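Local coordinates for protein putative mannose-1-phosphate guanylyl transferase (Thermus thermophilus, PDB 2CU2) that probably transfers a guanylyl group from GTP to mannose 1-phosphate, yielding GDP-mannose, at residues 55-60 / 76-81; 80-85 / 223-228; 279-284 / 298-303; 292-297 / 308-313. One frame throughout, in Å; residues are numbered along the deposited sequence.

Contact 1 of 4, residues 55-60 / 76-81; sequences LLAVRR and LLEPLG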
loop_
_atom_site.group_PDB
_atom_site.type_symbol
_atom_site.label_atom_id
_atom_site.label_comp_id
_atom_site.label_asym_id
_atom_site.label_seq_id
_atom_site.Cartn_x
_atom_site.Cartn_y
_atom_site.Cartn_z
ATOM N N LEU A 55 -7.122 1.484 -38.079
ATOM C CA LEU A 55 -6.526 0.172 -37.851
ATOM C C LEU A 55 -5.868 0.144 -36.473
ATOM O O LEU A 55 -5.028 0.985 -36.154
ATOM C CB LEU A 55 -5.483 -0.124 -38.934
ATOM C CG LEU A 55 -5.936 0.141 -40.380
ATOM C CD1 LEU A 55 -4.736 0.099 -41.320
ATOM C CD2 LEU A 55 -6.985 -0.885 -40.795
ATOM N N LEU A 56 -6.259 -0.824 -35.655
ATOM C CA LEU A 56 -5.703 -0.953 -34.321
ATOM C C LEU A 56 -4.719 -2.112 -34.249
ATOM O O LEU A 56 -5.123 -3.270 -34.206
ATOM C CB LEU A 56 -6.825 -1.164 -33.306
ATOM C CG LEU A 56 -6.365 -1.431 -31.871
ATOM C CD1 LEU A 56 -5.600 -0.220 -31.327
ATOM C CD2 LEU A 56 -7.578 -1.732 -31.018
ATOM N N ALA A 57 -3.429 -1.788 -34.230
ATOM C CA ALA A 57 -2.379 -2.796 -34.159
ATOM C C ALA A 57 -2.061 -3.191 -32.718
ATOM O O ALA A 57 -1.729 -2.336 -31.882
ATOM C CB ALA A 57 -1.119 -2.286 -34.842
ATOM N N VAL A 58 -2.177 -4.489 -32.439
ATOM C CA VAL A 58 -1.861 -5.090 -31.151
ATOM C C VAL A 58 -1.289 -6.497 -31.323
ATOM O O VAL A 58 -1.417 -7.133 -32.360
ATOM C CB VAL A 58 -3.146 -5.142 -30.324
ATOM C CG1 VAL A 58 -3.759 -3.748 -30.225
ATOM C CG2 VAL A 58 -4.144 -6.074 -30.985
ATOM N N ARG A 59 -0.601 -6.964 -30.267
ATOM C CA ARG A 59 -0.027 -8.301 -30.322
ATOM C C ARG A 59 -1.112 -9.374 -30.446
ATOM O O ARG A 59 -2.252 -9.205 -30.032
ATOM C CB ARG A 59 0.789 -8.522 -29.048
ATOM C CG ARG A 59 2.163 -7.858 -29.120
ATOM C CD ARG A 59 3.101 -8.584 -30.092
ATOM N NE ARG A 59 3.625 -9.809 -29.481
ATOM C CZ ARG A 59 4.633 -9.674 -28.600
ATOM N NH1 ARG A 59 5.117 -8.476 -28.324
ATOM N NH2 ARG A 59 5.119 -10.754 -27.981
ATOM N N ARG A 60 -0.727 -10.494 -31.079
ATOM C CA ARG A 60 -1.666 -11.579 -31.289
ATOM C C ARG A 60 -2.220 -12.115 -29.970
ATOM O O ARG A 60 -3.377 -12.496 -29.858
ATOM C CB ARG A 60 -0.942 -12.691 -32.052
ATOM C CG ARG A 60 -1.726 -14.005 -32.046
ATOM C CD ARG A 60 -1.238 -14.973 -33.131
ATOM N NE ARG A 60 -0.317 -15.962 -32.563
ATOM C CZ ARG A 60 0.714 -16.359 -33.331
ATOM N NH1 ARG A 60 0.874 -15.852 -34.541
ATOM N NH2 ARG A 60 1.567 -17.279 -32.870
ATOM N N LEU A 76 -5.331 -5.211 -36.303
ATOM C CA LEU A 76 -4.188 -5.716 -37.054
ATOM C C LEU A 76 -3.372 -6.447 -36.004
ATOM O O LEU A 76 -2.676 -5.825 -35.204
ATOM C CB LEU A 76 -3.356 -4.583 -37.657
ATOM C CG LEU A 76 -3.875 -3.919 -38.930
ATOM C CD1 LEU A 76 -2.820 -2.964 -39.448
ATOM C CD2 LEU A 76 -4.186 -4.981 -39.982
ATOM N N LEU A 77 -3.479 -7.767 -36.002
ATOM C CA LEU A 77 -2.782 -8.592 -35.030
ATOM C C LEU A 77 -1.336 -8.862 -35.417
ATOM O O LEU A 77 -1.067 -9.470 -36.452
ATOM C CB LEU A 77 -3.535 -9.913 -34.848
ATOM C CG LEU A 77 -5.022 -9.770 -34.493
ATOM C CD1 LEU A 77 -5.661 -11.144 -34.408
ATOM C CD2 LEU A 77 -5.175 -9.029 -33.165
ATOM N N GLU A 78 -0.414 -8.398 -34.579
ATOM C CA GLU A 78 1.013 -8.596 -34.799
ATOM C C GLU A 78 1.397 -9.947 -34.202
ATOM O O GLU A 78 1.287 -10.156 -32.993
ATOM C CB GLU A 78 1.816 -7.479 -34.123
ATOM C CG GLU A 78 1.450 -6.082 -34.596
ATOM C CD GLU A 78 1.959 -4.981 -33.670
ATOM O OE1 GLU A 78 3.181 -4.710 -33.665
ATOM O OE2 GLU A 78 1.131 -4.377 -32.952
ATOM N N PRO A 79 1.850 -10.885 -35.046
ATOM C CA PRO A 79 2.244 -12.218 -34.579
ATOM C C PRO A 79 3.380 -12.239 -33.558
ATOM O O PRO A 79 3.403 -13.088 -32.667
ATOM C CB PRO A 79 2.610 -12.946 -35.877
ATOM C CG PRO A 79 3.037 -11.842 -36.786
ATOM C CD PRO A 79 2.011 -10.774 -36.506
ATOM N N LEU A 80 4.320 -11.311 -33.694
ATOM C CA LEU A 80 5.445 -11.129 -32.793
ATOM C C LEU A 80 5.711 -9.646 -32.549
ATOM O O LEU A 80 5.187 -8.773 -33.229
ATOM C CB LEU A 80 6.670 -11.770 -33.447
ATOM C CG LEU A 80 6.474 -13.262 -33.713
ATOM C CD1 LEU A 80 7.713 -13.911 -34.333
ATOM C CD2 LEU A 80 6.162 -14.051 -32.444
ATOM N N GLY A 81 6.522 -9.375 -31.513
ATOM C CA GLY A 81 6.928 -7.996 -31.289
ATOM C C GLY A 81 8.066 -7.594 -32.224
ATOM O O GLY A 81 9.167 -8.123 -32.181
HETATM O O HOH W 1 1.784 -12.269 -29.803
#
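Leu76 joins Leu55 and Ala57 where two parallel strands of a beta-alpha-beta unit run side by side. Its CD1 rests on Leu55 CB at 3.9 Å. Its backbone N donates to Leu56 O, and its O accepts from Val58 N. Leu77 lies on the other face of the sheet, where its CD2 meets Val58 CG2 at 3.8 Å. Glu78 N then gives an almost straight bond of 2.7 Å to Val58 O (173° at the hydrogen). The Glu78 side chain returns to the face of Leu76. With CG anti to the carbonyl carbon (chi1 -58°), CG lies 3.8 Å from Val58 O. Glu78 OE2 ends 3.6 Å from Ala57 CB. Glu78 O accepts Arg60 N at 2.8 Å, which closes the last bridge, Arg59 with Glu78. The Arg60 chain crosses Pro79 at about a right angle, with NH1 3.6 Å from Pro79 CB. NH1 also forms a salt bridge with Glu222 of helix 221-226. At Gly81 the peptide N sits 3.4 Å above the guanidinium plane of Arg59, over its centre. A water accepts from Arg59 NE and reaches Pro79 O by a weak bond. An alanine in place of Arg59 would probably leave this water without the NE donor and uncover the Gly81 peptide. Strand 54-59 pairs on its other side with strand 3-8. Helix 83-98 packs on Leu55, Leu76 and Glu78, and helix 221-226 packs on Glu78 and Pro79.

Contact 2 of 4, residues 80-85 / 223-228; sequences LGRDTA and EVYAGL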
loop_
_atom_site.group_PDB
_atom_site.type_symbol
_atom_site.label_atom_id
_atom_site.label_comp_id
_atom_site.label_asym_id
_atom_site.label_seq_id
_atom_site.Cartn_x
_atom_site.Cartn_y
_atom_site.Cartn_z
ATOM N N LEU A 80 4.320 -11.311 -33.694
ATOM C CA LEU A 80 5.445 -11.129 -32.793
ATOM C C LEU A 80 5.711 -9.646 -32.549
ATOM O O LEU A 80 5.187 -8.773 -33.229
ATOM C CB LEU A 80 6.670 -11.770 -33.447
ATOM C CG LEU A 80 6.474 -13.262 -33.713
ATOM C CD1 LEU A 80 7.713 -13.911 -34.333
ATOM C CD2 LEU A 80 6.162 -14.051 -32.444
ATOM N N GLY A 81 6.522 -9.375 -31.513
ATOM C CA GLY A 81 6.928 -7.996 -31.289
ATOM C C GLY A 81 8.066 -7.594 -32.224
ATOM O O GLY A 81 9.167 -8.123 -32.181
ATOM N N ARG A 82 7.750 -6.649 -33.128
ATOM C CA ARG A 82 8.762 -6.123 -34.037
ATOM C C ARG A 82 8.832 -4.593 -33.997
ATOM O O ARG A 82 9.218 -3.930 -34.952
ATOM C CB ARG A 82 8.430 -6.599 -35.451
ATOM C CG ARG A 82 9.451 -7.610 -35.972
ATOM C CD ARG A 82 9.696 -8.747 -34.974
ATOM N NE ARG A 82 10.433 -9.839 -35.614
ATOM C CZ ARG A 82 10.723 -10.914 -34.860
ATOM N NH1 ARG A 82 10.347 -10.960 -33.593
ATOM N NH2 ARG A 82 11.382 -11.942 -35.403
ATOM N N ASP A 83 8.401 -4.030 -32.853
ATOM C CA ASP A 83 8.447 -2.579 -32.698
ATOM C C ASP A 83 7.443 -1.870 -33.611
ATOM O O ASP A 83 6.525 -2.467 -34.160
ATOM C CB ASP A 83 9.868 -2.102 -33.012
ATOM C CG ASP A 83 10.306 -1.106 -31.946
ATOM O OD1 ASP A 83 11.496 -1.097 -31.623
ATOM O OD2 ASP A 83 9.462 -0.371 -31.441
ATOM N N THR A 84 7.619 -0.540 -33.730
ATOM C CA THR A 84 6.698 0.248 -34.547
ATOM C C THR A 84 6.993 0.096 -36.042
ATOM O O THR A 84 6.126 0.248 -36.892
ATOM C CB THR A 84 6.839 1.715 -34.141
ATOM O OG1 THR A 84 8.146 2.169 -34.497
ATOM C CG2 THR A 84 6.667 1.857 -32.625
ATOM N N ALA A 85 8.255 -0.160 -36.428
ATOM C CA ALA A 85 8.534 -0.317 -37.844
ATOM C C ALA A 85 7.739 -1.481 -38.440
ATOM O O ALA A 85 7.310 -1.443 -39.585
ATOM C CB ALA A 85 10.029 -0.560 -38.011
ATOM N N GLU A 223 4.994 -15.966 -41.373
ATOM C CA GLU A 223 6.305 -16.204 -41.963
ATOM C C GLU A 223 7.101 -14.906 -42.107
ATOM O O GLU A 223 8.230 -14.785 -41.652
ATOM C CB GLU A 223 6.101 -16.847 -43.336
ATOM C CG GLU A 223 7.424 -17.134 -44.047
ATOM C CD GLU A 223 7.806 -15.941 -44.894
ATOM O OE1 GLU A 223 6.987 -15.499 -45.687
ATOM O OE2 GLU A 223 8.929 -15.462 -44.754
ATOM N N VAL A 224 6.451 -13.947 -42.802
ATOM C CA VAL A 224 7.102 -12.658 -43.047
ATOM C C VAL A 224 7.589 -11.995 -41.750
ATOM O O VAL A 224 8.723 -11.552 -41.638
ATOM C CB VAL A 224 6.119 -11.737 -43.776
ATOM C CG1 VAL A 224 6.697 -10.322 -43.855
ATOM C CG2 VAL A 224 5.865 -12.240 -45.184
ATOM N N TYR A 225 6.666 -11.897 -40.762
ATOM C CA TYR A 225 7.007 -11.194 -39.520
ATOM C C TYR A 225 8.172 -11.861 -38.771
ATOM O O TYR A 225 9.020 -11.212 -38.171
ATOM C CB TYR A 225 5.764 -11.128 -38.621
ATOM C CG TYR A 225 5.556 -9.738 -38.108
ATOM C CD1 TYR A 225 5.215 -8.720 -38.993
ATOM C CD2 TYR A 225 5.637 -9.461 -36.740
ATOM C CE1 TYR A 225 4.951 -7.440 -38.521
ATOM C CE2 TYR A 225 5.384 -8.178 -36.266
ATOM C CZ TYR A 225 5.052 -7.167 -37.152
ATOM O OH TYR A 225 4.820 -5.881 -36.692
ATOM N N ALA A 226 8.183 -13.209 -38.787
ATOM C CA ALA A 226 9.220 -13.919 -38.030
ATOM C C ALA A 226 10.641 -13.547 -38.491
ATOM O O ALA A 226 11.573 -13.429 -37.708
ATOM C CB ALA A 226 8.995 -15.430 -38.176
ATOM N N GLY A 227 10.794 -13.390 -39.824
ATOM C CA GLY A 227 12.128 -13.115 -40.370
ATOM C C GLY A 227 12.470 -11.618 -40.420
ATOM O O GLY A 227 13.500 -11.199 -40.937
ATOM N N LEU A 228 11.547 -10.795 -39.901
ATOM C CA LEU A 228 11.732 -9.349 -39.889
ATOM C C LEU A 228 12.556 -8.930 -38.662
ATOM O O LEU A 228 12.396 -9.460 -37.570
ATOM C CB LEU A 228 10.308 -8.770 -39.801
ATOM C CG LEU A 228 10.134 -7.320 -40.261
ATOM C CD1 LEU A 228 10.477 -7.070 -41.726
ATOM C CD2 LEU A 228 8.688 -6.864 -40.117
#
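Arg82 NE donates to Leu228 O at 2.8 Å, with a bent angle of 136° at the hydrogen. This contact lies in the nucleotidyltransferase domain of GT-A type, where an arginine meets carbonyls at the C-terminal end of helix 221-226. The oxygen is tilted 29° from the guanidinium plane. NH2 makes a second, weak bond to Ala226 O at 2.7 Å. On its own side, NH1 is weakly bonded to Gly81 O and may help to hold the group's rotation. A positive charge here is likely to suit the partly negative end of the helix. The chain bends at chi2 (50°), which brings Arg82 CD to 3.8 Å from Leu228 O. The Arg82 and Leu228 side chains run antiparallel alongside one another, with Arg82 CG 4.1 Å from Leu228 CB. Nearer the backbone, Arg82 CB comes within 3.5 Å of Tyr225 CE2. Leu80 adds apolar contacts next to these polar ones. Its CD1 touches Ala226 CA at 4.0 Å, and its CB lies near Tyr225 CD2. The Tyr225 ring thus meets both Leu80 and Arg82. It also packs on Pro79 and on Leu90 of helix 83-98. Leu228 reaches Leu89 of that helix and His208 of helix 206-216. The contact therefore ties the turn before helix 83-98 to a later helical region of the domain. At the edge of the Tyr225 ring, Leu80 O lies in the ring plane, 3.1 Å from CE2.

Contact 3 of 4, residues 279-284 / 298-303; sequences GRHVAL and VATLGV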
loop_
_atom_site.group_PDB
_atom_site.type_symbol
_atom_site.label_atom_id
_atom_site.label_comp_id
_atom_site.label_asym_id
_atom_site.label_seq_id
_atom_site.Cartn_x
_atom_site.Cartn_y
_atom_site.Cartn_z
ATOM N N GLY A 279 -10.535 4.308 -5.631
ATOM C CA GLY A 279 -10.363 4.264 -4.188
ATOM C C GLY A 279 -10.260 5.656 -3.588
ATOM O O GLY A 279 -10.277 6.647 -4.316
ATOM N N ARG A 280 -10.139 5.729 -2.265
ATOM C CA ARG A 280 -10.051 7.006 -1.554
ATOM C C ARG A 280 -8.681 7.256 -0.918
ATOM O O ARG A 280 -8.066 6.348 -0.353
ATOM C CB ARG A 280 -11.131 7.062 -0.468
ATOM C CG ARG A 280 -11.063 8.278 0.455
ATOM C CD ARG A 280 -12.125 8.189 1.566
ATOM N NE ARG A 280 -12.126 9.355 2.449
ATOM C CZ ARG A 280 -12.980 9.537 3.457
ATOM N NH1 ARG A 280 -13.913 8.628 3.721
ATOM N NH2 ARG A 280 -12.901 10.632 4.207
ATOM N N HIS A 281 -8.215 8.497 -1.005
ATOM C CA HIS A 281 -6.927 8.868 -0.424
ATOM C C HIS A 281 -7.111 9.671 0.854
ATOM O O HIS A 281 -7.659 10.775 0.827
ATOM C CB HIS A 281 -6.107 9.719 -1.390
ATOM C CG HIS A 281 -4.776 10.132 -0.838
ATOM N ND1 HIS A 281 -4.132 11.288 -1.225
ATOM C CD2 HIS A 281 -3.958 9.528 0.057
ATOM C CE1 HIS A 281 -2.976 11.378 -0.592
ATOM N NE2 HIS A 281 -2.847 10.321 0.192
ATOM N N VAL A 282 -6.654 9.120 1.970
ATOM C CA VAL A 282 -6.738 9.818 3.246
ATOM C C VAL A 282 -5.353 10.424 3.415
ATOM O O VAL A 282 -4.374 9.709 3.630
ATOM C CB VAL A 282 -7.039 8.847 4.403
ATOM C CG1 VAL A 282 -6.914 9.571 5.737
ATOM C CG2 VAL A 282 -8.448 8.282 4.245
ATOM N N ALA A 283 -5.274 11.743 3.298
ATOM C CA ALA A 283 -3.974 12.405 3.394
ATOM C C ALA A 283 -3.828 13.243 4.677
ATOM O O ALA A 283 -4.592 14.162 4.953
ATOM C CB ALA A 283 -3.793 13.302 2.167
ATOM N N LEU A 284 -2.814 12.872 5.484
ATOM C CA LEU A 284 -2.548 13.596 6.728
ATOM C C LEU A 284 -1.106 14.119 6.777
ATOM O O LEU A 284 -0.150 13.375 6.920
ATOM C CB LEU A 284 -2.787 12.640 7.899
ATOM C CG LEU A 284 -4.271 12.396 8.186
ATOM C CD1 LEU A 284 -4.529 11.014 8.782
ATOM C CD2 LEU A 284 -4.861 13.399 9.176
ATOM N N VAL A 298 -6.462 4.428 0.734
ATOM C CA VAL A 298 -5.017 4.538 0.876
ATOM C C VAL A 298 -4.637 5.681 1.816
ATOM O O VAL A 298 -4.966 6.839 1.596
ATOM C CB VAL A 298 -4.410 4.778 -0.506
ATOM C CG1 VAL A 298 -2.936 5.152 -0.364
ATOM C CG2 VAL A 298 -4.526 3.522 -1.349
ATOM N N ALA A 299 -4.077 5.424 2.990
ATOM C CA ALA A 299 -3.835 6.498 3.936
ATOM C C ALA A 299 -2.346 6.771 4.035
ATOM O O ALA A 299 -1.538 5.855 4.209
ATOM C CB ALA A 299 -4.400 6.139 5.308
ATOM N N THR A 300 -1.985 8.038 3.898
ATOM C CA THR A 300 -0.601 8.446 3.991
ATOM C C THR A 300 -0.544 9.430 5.148
ATOM O O THR A 300 -1.413 10.292 5.295
ATOM C CB THR A 300 -0.113 9.083 2.676
ATOM O OG1 THR A 300 -0.897 10.244 2.372
ATOM C CG2 THR A 300 -0.257 8.084 1.536
ATOM N N LEU A 301 0.478 9.279 5.977
ATOM C CA LEU A 301 0.637 10.107 7.151
ATOM C C LEU A 301 2.073 10.611 7.256
ATOM O O LEU A 301 3.016 9.820 7.385
ATOM C CB LEU A 301 0.266 9.261 8.381
ATOM C CG LEU A 301 -0.988 8.391 8.467
ATOM C CD1 LEU A 301 -0.805 7.353 9.538
ATOM C CD2 LEU A 301 -2.210 9.254 8.790
ATOM N N GLY A 302 2.229 11.930 7.174
ATOM C CA GLY A 302 3.540 12.549 7.298
ATOM C C GLY A 302 4.618 12.155 6.301
ATOM O O GLY A 302 5.779 11.985 6.676
ATOM N N VAL A 303 4.252 12.011 5.031
ATOM C CA VAL A 303 5.227 11.654 4.005
ATOM C C VAL A 303 5.152 12.631 2.827
ATOM O O VAL A 303 4.137 13.298 2.627
ATOM C CB VAL A 303 5.002 10.209 3.483
ATOM C CG1 VAL A 303 5.385 9.194 4.553
ATOM C CG2 VAL A 303 3.557 10.018 3.079
#
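His281 and Thr300 cross at about a right angle on one face of a pair of parallel strands, and NE2 and OG1 are hydrogen-bonded at 2.9 Å. The strands belong to the domain of beta-helix type. Residues 17 apart in sequence pair here, from His281 with Val298 to Leu284 with Leu301. The His281 ring is turned edge-on to its partners. With CG anti to the backbone N (chi1 180°), His281 CG lies 4.1 Å from Val298 O. Val298 O lies in the ring plane, 3.3 Å from CD2, so two neighbouring atoms of the ring edge are engaged. Thr300 holds OG1 between its backbone N and carbonyl carbon (chi1 60°), facing NE2. OG1 also bonds Thr286 OG1, so this hydroxyl links the imidazole to a second hydroxyl. The other face carries apolar pairs. Val282 CB meets Ala299 CB at 3.9 Å. Further along, the Leu284 and Leu301 side chains run alongside in the same direction, but their tips are modelled too close and the detail of that contact is doubtful. Backbone bonds join the strands along their length, among them Thr300 N to Val282 O at 2.9 Å. Strand 297-301 is also paired in parallel with a strand of the second subunit, so the sheet continues across the dimer interface. Trp17 of that subunit packs on Ala299, and its Leu316 packs on Leu301. Where the pairing ends, Gly302 turns with positive phi (60°) and its N donates to Leu284 O at 2.8 Å.

Contact 4 of 4, residues 292-297 / 308-313; sequences YADRGV and VAKVGD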
loop_
_atom_site.group_PDB
_atom_site.type_symbol
_atom_site.label_atom_id
_atom_site.label_comp_id
_atom_site.label_asym_id
_atom_site.label_seq_id
_atom_site.Cartn_x
_atom_site.Cartn_y
_atom_site.Cartn_z
ATOM N N TYR A 292 -2.291 6.081 -6.307
ATOM C CA TYR A 292 -3.215 5.353 -7.155
ATOM C C TYR A 292 -3.889 4.315 -6.266
ATOM O O TYR A 292 -3.225 3.468 -5.679
ATOM C CB TYR A 292 -2.509 4.634 -8.306
ATOM C CG TYR A 292 -3.499 4.072 -9.306
ATOM C CD1 TYR A 292 -3.786 4.757 -10.490
ATOM C CD2 TYR A 292 -4.217 2.900 -9.031
ATOM C CE1 TYR A 292 -4.759 4.297 -11.370
ATOM C CE2 TYR A 292 -5.204 2.429 -9.913
ATOM C CZ TYR A 292 -5.465 3.137 -11.081
ATOM O OH TYR A 292 -6.421 2.690 -11.965
ATOM N N ALA A 293 -5.207 4.395 -6.163
ATOM C CA ALA A 293 -6.007 3.434 -5.422
ATOM C C ALA A 293 -7.163 2.909 -6.272
ATOM O O ALA A 293 -8.160 3.579 -6.510
ATOM C CB ALA A 293 -6.548 4.130 -4.175
ATOM N N ASP A 294 -6.975 1.681 -6.783
ATOM C CA ASP A 294 -8.038 1.063 -7.567
ATOM C C ASP A 294 -9.328 0.904 -6.755
ATOM O O ASP A 294 -10.439 1.009 -7.260
ATOM C CB ASP A 294 -7.547 -0.304 -8.046
ATOM C CG ASP A 294 -7.773 -1.338 -6.951
ATOM O OD1 ASP A 294 -7.547 -1.002 -5.788
ATOM O OD2 ASP A 294 -8.172 -2.457 -7.268
ATOM N N ARG A 295 -9.150 0.602 -5.453
ATOM C CA ARG A 295 -10.283 0.378 -4.569
ATOM C C ARG A 295 -9.897 0.586 -3.106
ATOM O O ARG A 295 -8.780 0.958 -2.772
ATOM C CB ARG A 295 -10.778 -1.052 -4.778
ATOM C CG ARG A 295 -12.282 -1.180 -4.548
ATOM C CD ARG A 295 -12.665 -2.550 -3.979
ATOM N NE ARG A 295 -13.915 -3.023 -4.577
ATOM C CZ ARG A 295 -15.054 -2.785 -3.902
ATOM N NH1 ARG A 295 -15.021 -2.151 -2.743
ATOM N NH2 ARG A 295 -16.222 -3.192 -4.411
ATOM N N GLY A 296 -10.888 0.366 -2.223
ATOM C CA GLY A 296 -10.634 0.546 -0.798
ATOM C C GLY A 296 -10.073 1.937 -0.496
ATOM O O GLY A 296 -10.502 2.942 -1.047
ATOM N N VAL A 297 -9.129 1.990 0.467
ATOM C CA VAL A 297 -8.596 3.275 0.900
ATOM C C VAL A 297 -7.064 3.252 0.987
ATOM O O VAL A 297 -6.444 2.226 1.234
ATOM C CB VAL A 297 -9.184 3.586 2.277
ATOM C CG1 VAL A 297 -8.506 4.818 2.868
ATOM C CG2 VAL A 297 -10.676 3.840 2.162
ATOM N N VAL A 308 2.536 5.930 -4.132
ATOM C CA VAL A 308 1.941 4.809 -3.419
ATOM C C VAL A 308 0.865 4.341 -4.388
ATOM O O VAL A 308 -0.095 5.071 -4.643
ATOM C CB VAL A 308 1.283 5.244 -2.099
ATOM C CG1 VAL A 308 0.796 4.008 -1.329
ATOM C CG2 VAL A 308 2.271 6.039 -1.260
ATOM N N ALA A 309 1.036 3.144 -4.948
ATOM C CA ALA A 309 0.085 2.619 -5.921
ATOM C C ALA A 309 -0.453 1.260 -5.514
ATOM O O ALA A 309 0.306 0.302 -5.354
ATOM C CB ALA A 309 0.743 2.527 -7.303
ATOM N N LYS A 310 -1.771 1.187 -5.360
ATOM C CA LYS A 310 -2.426 -0.042 -4.935
ATOM C C LYS A 310 -3.418 -0.540 -5.987
ATOM O O LYS A 310 -4.347 0.154 -6.379
ATOM C CB LYS A 310 -3.155 0.235 -3.621
ATOM C CG LYS A 310 -3.979 -0.965 -3.148
ATOM C CD LYS A 310 -5.428 -0.586 -2.832
ATOM C CE LYS A 310 -6.293 -1.804 -2.494
ATOM N NZ LYS A 310 -6.576 -2.560 -3.712
ATOM N N VAL A 311 -3.214 -1.767 -6.445
ATOM C CA VAL A 311 -4.118 -2.393 -7.404
ATOM C C VAL A 311 -4.296 -3.831 -6.933
ATOM O O VAL A 311 -3.333 -4.598 -6.869
ATOM C CB VAL A 311 -3.549 -2.382 -8.839
ATOM C CG1 VAL A 311 -4.548 -3.064 -9.794
ATOM C CG2 VAL A 311 -3.280 -0.947 -9.287
ATOM N N GLY A 312 -5.527 -4.193 -6.586
ATOM C CA GLY A 312 -5.770 -5.539 -6.098
ATOM C C GLY A 312 -4.994 -5.757 -4.811
ATOM O O GLY A 312 -5.036 -4.924 -3.899
ATOM N N ASP A 313 -4.270 -6.868 -4.733
ATOM C CA ASP A 313 -3.489 -7.173 -3.544
ATOM C C ASP A 313 -2.009 -6.860 -3.721
ATOM O O ASP A 313 -1.145 -7.499 -3.113
ATOM C CB ASP A 313 -3.673 -8.642 -3.158
ATOM C CG ASP A 313 -5.100 -8.953 -2.746
ATOM O OD1 ASP A 313 -5.603 -8.316 -1.795
ATOM O OD2 ASP A 313 -5.721 -9.832 -3.375
#
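Tyr292 and Ala309 pair in parallel, with Tyr292 N bonded to Val308 O and Lys310 N bonded to Tyr292 O at 2.7 Å. Asp294 N continues the pairing to Lys310 O, at 3.1 Å and nearly straight. Asp294 and Lys310 then cross obliquely in a salt bridge, OD1 to NZ at 2.8 Å. NZ meets the syn side of OD1, 26° out of the carboxylate plane. Asp294 OD2 takes a weak bond from Gly312 N. The Lys310 chain bends at chi4 (-74°), which sets NZ. There NZ also donates to Gly312 O at 2.8 Å and forms a salt bridge with Asp313 of the second subunit. A methionine in place of Lys310 would probably leave both aspartates without their positive mate. On the opposite face Tyr292 CB meets Ala309 CB at 4.0 Å, and CE2 lies 3.9 Å from Val311 CG2. The Tyr292 hydroxyl bonds Pro30 O. These strands are the middle pair of a four-stranded sheet in the domain of beta-helix type. Strand 274-276 flanks 290-293, strand 314-319 flanks 306-311, and Val298 of strand 297-301 packs on Ala293 and Val308.

How the contacts relate
Contact 1 comes first along the chain and closes the beta-alpha-beta connection through helix 63-66 in the nucleotidyltransferase domain. Contact 2 starts on residues 80-81, where contact 1 ends, and spans 137 residues to reach helix 221-226. The two touch through Pro79 and Tyr225. Contacts 3 and 4 come after both, in the domain of beta-helix type, with centres 30 to 45 Å from those of the first two. Contact 3 spans 13 residues and contact 4 spans 10. They cross each other, since residues 292-297 lie between the segments of contact 3 and residues 298-303 between those of contact 4. Both show the same 17-residue register, they touch each other, and both reach the second subunit.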